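Local structure of diguanylate cyclase/phosphodiesterase (Caldicellulosiruptor saccharolyticus, 3MTK) at residues R45-L50 against E61-I66. The protein is probably a cyclic-di-GMP phosphodiesterase as a whole, of which this chain is the GGDEF (diguanylate cyclase-like) domain. Numbering follows the deposited sequence.
Sequences RDLEKL and ELIIHI
I63 and L47 form one of two side-chain contacts between helices 47-54 and 56-74, a worked example of two successive helices meeting through the ends of branched aliphatic side chains. Followed outward, I63 shows the logic. Its CB stays well back from the other segment, and the short branch CG2 does not touch it, leaving the contact to the long branch. CG1 is still 4.6 Å from L47 CD2, too far for close packing. The turn about the CB-CG1 bond (chi2 -66°) brings CD1 to the partner, 3.6 Å from L47 CD2 and 3.8 Å from L47 CD1, so that one methyl meets both prongs of the leucine fork. L47 presents that fork because its CG is anti to the backbone N (chi1 -157°), and the two side chains meet at a slant. Beside them, L50 and L62 cross at about a right angle, with L50 CD2 3.8 Å from L62 CD1. No hydrogen bond links the segments; apolar packing does the work, and even the nearest CA atoms, those of L47 and I63, are 9.3 Å apart. Around the seam, V59 touches both leucines of helix 47-54, while Y112 of strand 112-114 packs on L62 and F88 of strand 87-93 on I63. L47 also reaches F85 and D86, in the hairpin turn between strands 79-84 and 87-93, where the family signature GGDEF reads GFDRF.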
loop_
_atom_site.group_PDB
_atom_site.type_symbol
_atom_site.label_atom_id
_atom_site.label_comp_id
_atom_site.label_asym_id
_atom_site.label_seq_id
_atom_site.Cartn_x
_atom_site.Cartn_y
_atom_site.Cartn_z
ATOM N N ARG A 45 -7.118 4.438 -6.870
ATOM C CA ARG A 45 -7.394 5.439 -7.908
ATOM C C ARG A 45 -8.745 6.150 -7.820
ATOM O O ARG A 45 -9.730 5.605 -7.323
ATOM C CB ARG A 45 -7.256 4.810 -9.298
ATOM C CG ARG A 45 -5.904 4.153 -9.574
ATOM C CD ARG A 45 -4.756 5.107 -9.315
ATOM N NE ARG A 45 -4.902 6.360 -10.050
ATOM C CZ ARG A 45 -4.645 6.512 -11.345
ATOM N NH1 ARG A 45 -4.219 5.490 -12.071
ATOM N NH2 ARG A 45 -4.819 7.694 -11.922
ATOM N N ASP A 46 -8.761 7.387 -8.302
ATOM C CA ASP A 46 -9.955 8.221 -8.356
ATOM C C ASP A 46 -10.840 8.234 -7.121
ATOM O O ASP A 46 -12.062 8.243 -7.218
ATOM C CB ASP A 46 -10.758 7.824 -9.583
ATOM C CG ASP A 46 -9.894 7.785 -10.831
ATOM O OD1 ASP A 46 -9.280 8.827 -11.163
ATOM O OD2 ASP A 46 -9.813 6.708 -11.469
ATOM N N LEU A 47 -10.198 8.270 -5.960
ATOM C CA LEU A 47 -10.889 8.298 -4.677
ATOM C C LEU A 47 -11.659 9.616 -4.491
ATOM O O LEU A 47 -12.636 9.655 -3.749
ATOM C CB LEU A 47 -9.858 8.104 -3.559
ATOM C CG LEU A 47 -10.239 7.582 -2.178
ATOM C CD1 LEU A 47 -10.978 6.280 -2.275
ATOM C CD2 LEU A 47 -8.962 7.394 -1.382
ATOM N N GLU A 48 -11.227 10.684 -5.167
ATOM C CA GLU A 48 -11.914 11.979 -5.068
ATOM C C GLU A 48 -13.257 11.927 -5.777
ATOM O O GLU A 48 -14.266 12.398 -5.256
ATOM C CB GLU A 48 -11.086 13.119 -5.692
ATOM C CG GLU A 48 -9.779 13.453 -4.972
ATOM C CD GLU A 48 -9.115 14.736 -5.493
ATOM O OE1 GLU A 48 -8.997 14.894 -6.735
ATOM O OE2 GLU A 48 -8.702 15.577 -4.657
ATOM N N LYS A 49 -13.264 11.373 -6.982
ATOM C CA LYS A 49 -14.499 11.270 -7.742
ATOM C C LYS A 49 -15.507 10.474 -6.933
ATOM O O LYS A 49 -16.710 10.687 -7.047
ATOM C CB LYS A 49 -14.252 10.571 -9.078
ATOM C CG LYS A 49 -13.969 11.507 -10.242
ATOM C CD LYS A 49 -12.746 12.361 -9.994
ATOM C CE LYS A 49 -12.381 13.172 -11.232
ATOM N NZ LYS A 49 -11.167 14.002 -11.001
ATOM N N LEU A 50 -15.006 9.551 -6.116
ATOM C CA LEU A 50 -15.866 8.719 -5.292
ATOM C C LEU A 50 -16.455 9.500 -4.129
ATOM O O LEU A 50 -17.603 9.276 -3.749
ATOM C CB LEU A 50 -15.091 7.503 -4.773
ATOM C CG LEU A 50 -15.472 6.148 -5.381
ATOM C CD1 LEU A 50 -15.683 6.283 -6.887
ATOM C CD2 LEU A 50 -14.381 5.138 -5.072
ATOM N N GLU A 61 -15.723 4.366 4.772
ATOM C CA GLU A 61 -16.057 2.978 5.058
ATOM C C GLU A 61 -15.338 2.096 4.048
ATOM O O GLU A 61 -14.800 1.046 4.387
ATOM C CB GLU A 61 -17.570 2.763 4.951
ATOM C CG GLU A 61 -18.282 2.698 6.294
ATOM C CD GLU A 61 -17.902 1.459 7.085
ATOM O OE1 GLU A 61 -18.138 0.344 6.573
ATOM O OE2 GLU A 61 -17.368 1.596 8.211
ATOM N N LEU A 62 -15.339 2.545 2.803
ATOM C CA LEU A 62 -14.672 1.841 1.712
ATOM C C LEU A 62 -13.175 1.683 2.041
ATOM O O LEU A 62 -12.600 0.599 1.896
ATOM C CB LEU A 62 -14.817 2.657 0.437
ATOM C CG LEU A 62 -14.896 1.960 -0.914
ATOM C CD1 LEU A 62 -14.337 2.934 -1.946
ATOM C CD2 LEU A 62 -14.129 0.636 -0.930
ATOM N N ILE A 63 -12.555 2.775 2.486
ATOM C CA ILE A 63 -11.135 2.782 2.840
ATOM C C ILE A 63 -10.889 1.734 3.920
ATOM O O ILE A 63 -9.924 0.972 3.849
ATOM C CB ILE A 63 -10.685 4.179 3.361
ATOM C CG1 ILE A 63 -10.787 5.219 2.249
ATOM C CG2 ILE A 63 -9.243 4.128 3.858
ATOM C CD1 ILE A 63 -9.828 4.990 1.113
ATOM N N ILE A 64 -11.760 1.689 4.924
ATOM C CA ILE A 64 -11.590 0.695 5.978
ATOM C C ILE A 64 -11.639 -0.675 5.319
ATOM O O ILE A 64 -10.733 -1.487 5.500
ATOM C CB ILE A 64 -12.692 0.792 7.057
ATOM C CG1 ILE A 64 -12.520 2.081 7.864
ATOM C CG2 ILE A 64 -12.608 -0.406 7.991
ATOM C CD1 ILE A 64 -13.564 2.260 8.972
ATOM N N HIS A 65 -12.694 -0.928 4.545
ATOM C CA HIS A 65 -12.819 -2.203 3.839
ATOM C C HIS A 65 -11.520 -2.512 3.112
ATOM O O HIS A 65 -10.984 -3.615 3.223
ATOM C CB HIS A 65 -13.950 -2.151 2.812
ATOM C CG HIS A 65 -15.297 -2.477 3.376
ATOM N ND1 HIS A 65 -15.844 -1.794 4.439
ATOM C CD2 HIS A 65 -16.203 -3.420 3.024
ATOM C CE1 HIS A 65 -17.031 -2.301 4.719
ATOM N NE2 HIS A 65 -17.274 -3.288 3.875
ATOM N N ILE A 66 -11.005 -1.534 2.369
ATOM C CA ILE A 66 -9.770 -1.754 1.635
ATOM C C ILE A 66 -8.623 -2.114 2.569
ATOM O O ILE A 66 -7.909 -3.085 2.323
ATOM C CB ILE A 66 -9.372 -0.519 0.801
ATOM C CG1 ILE A 66 -10.413 -0.276 -0.294
ATOM C CG2 ILE A 66 -8.011 -0.741 0.174
ATOM C CD1 ILE A 66 -10.184 0.972 -1.104
#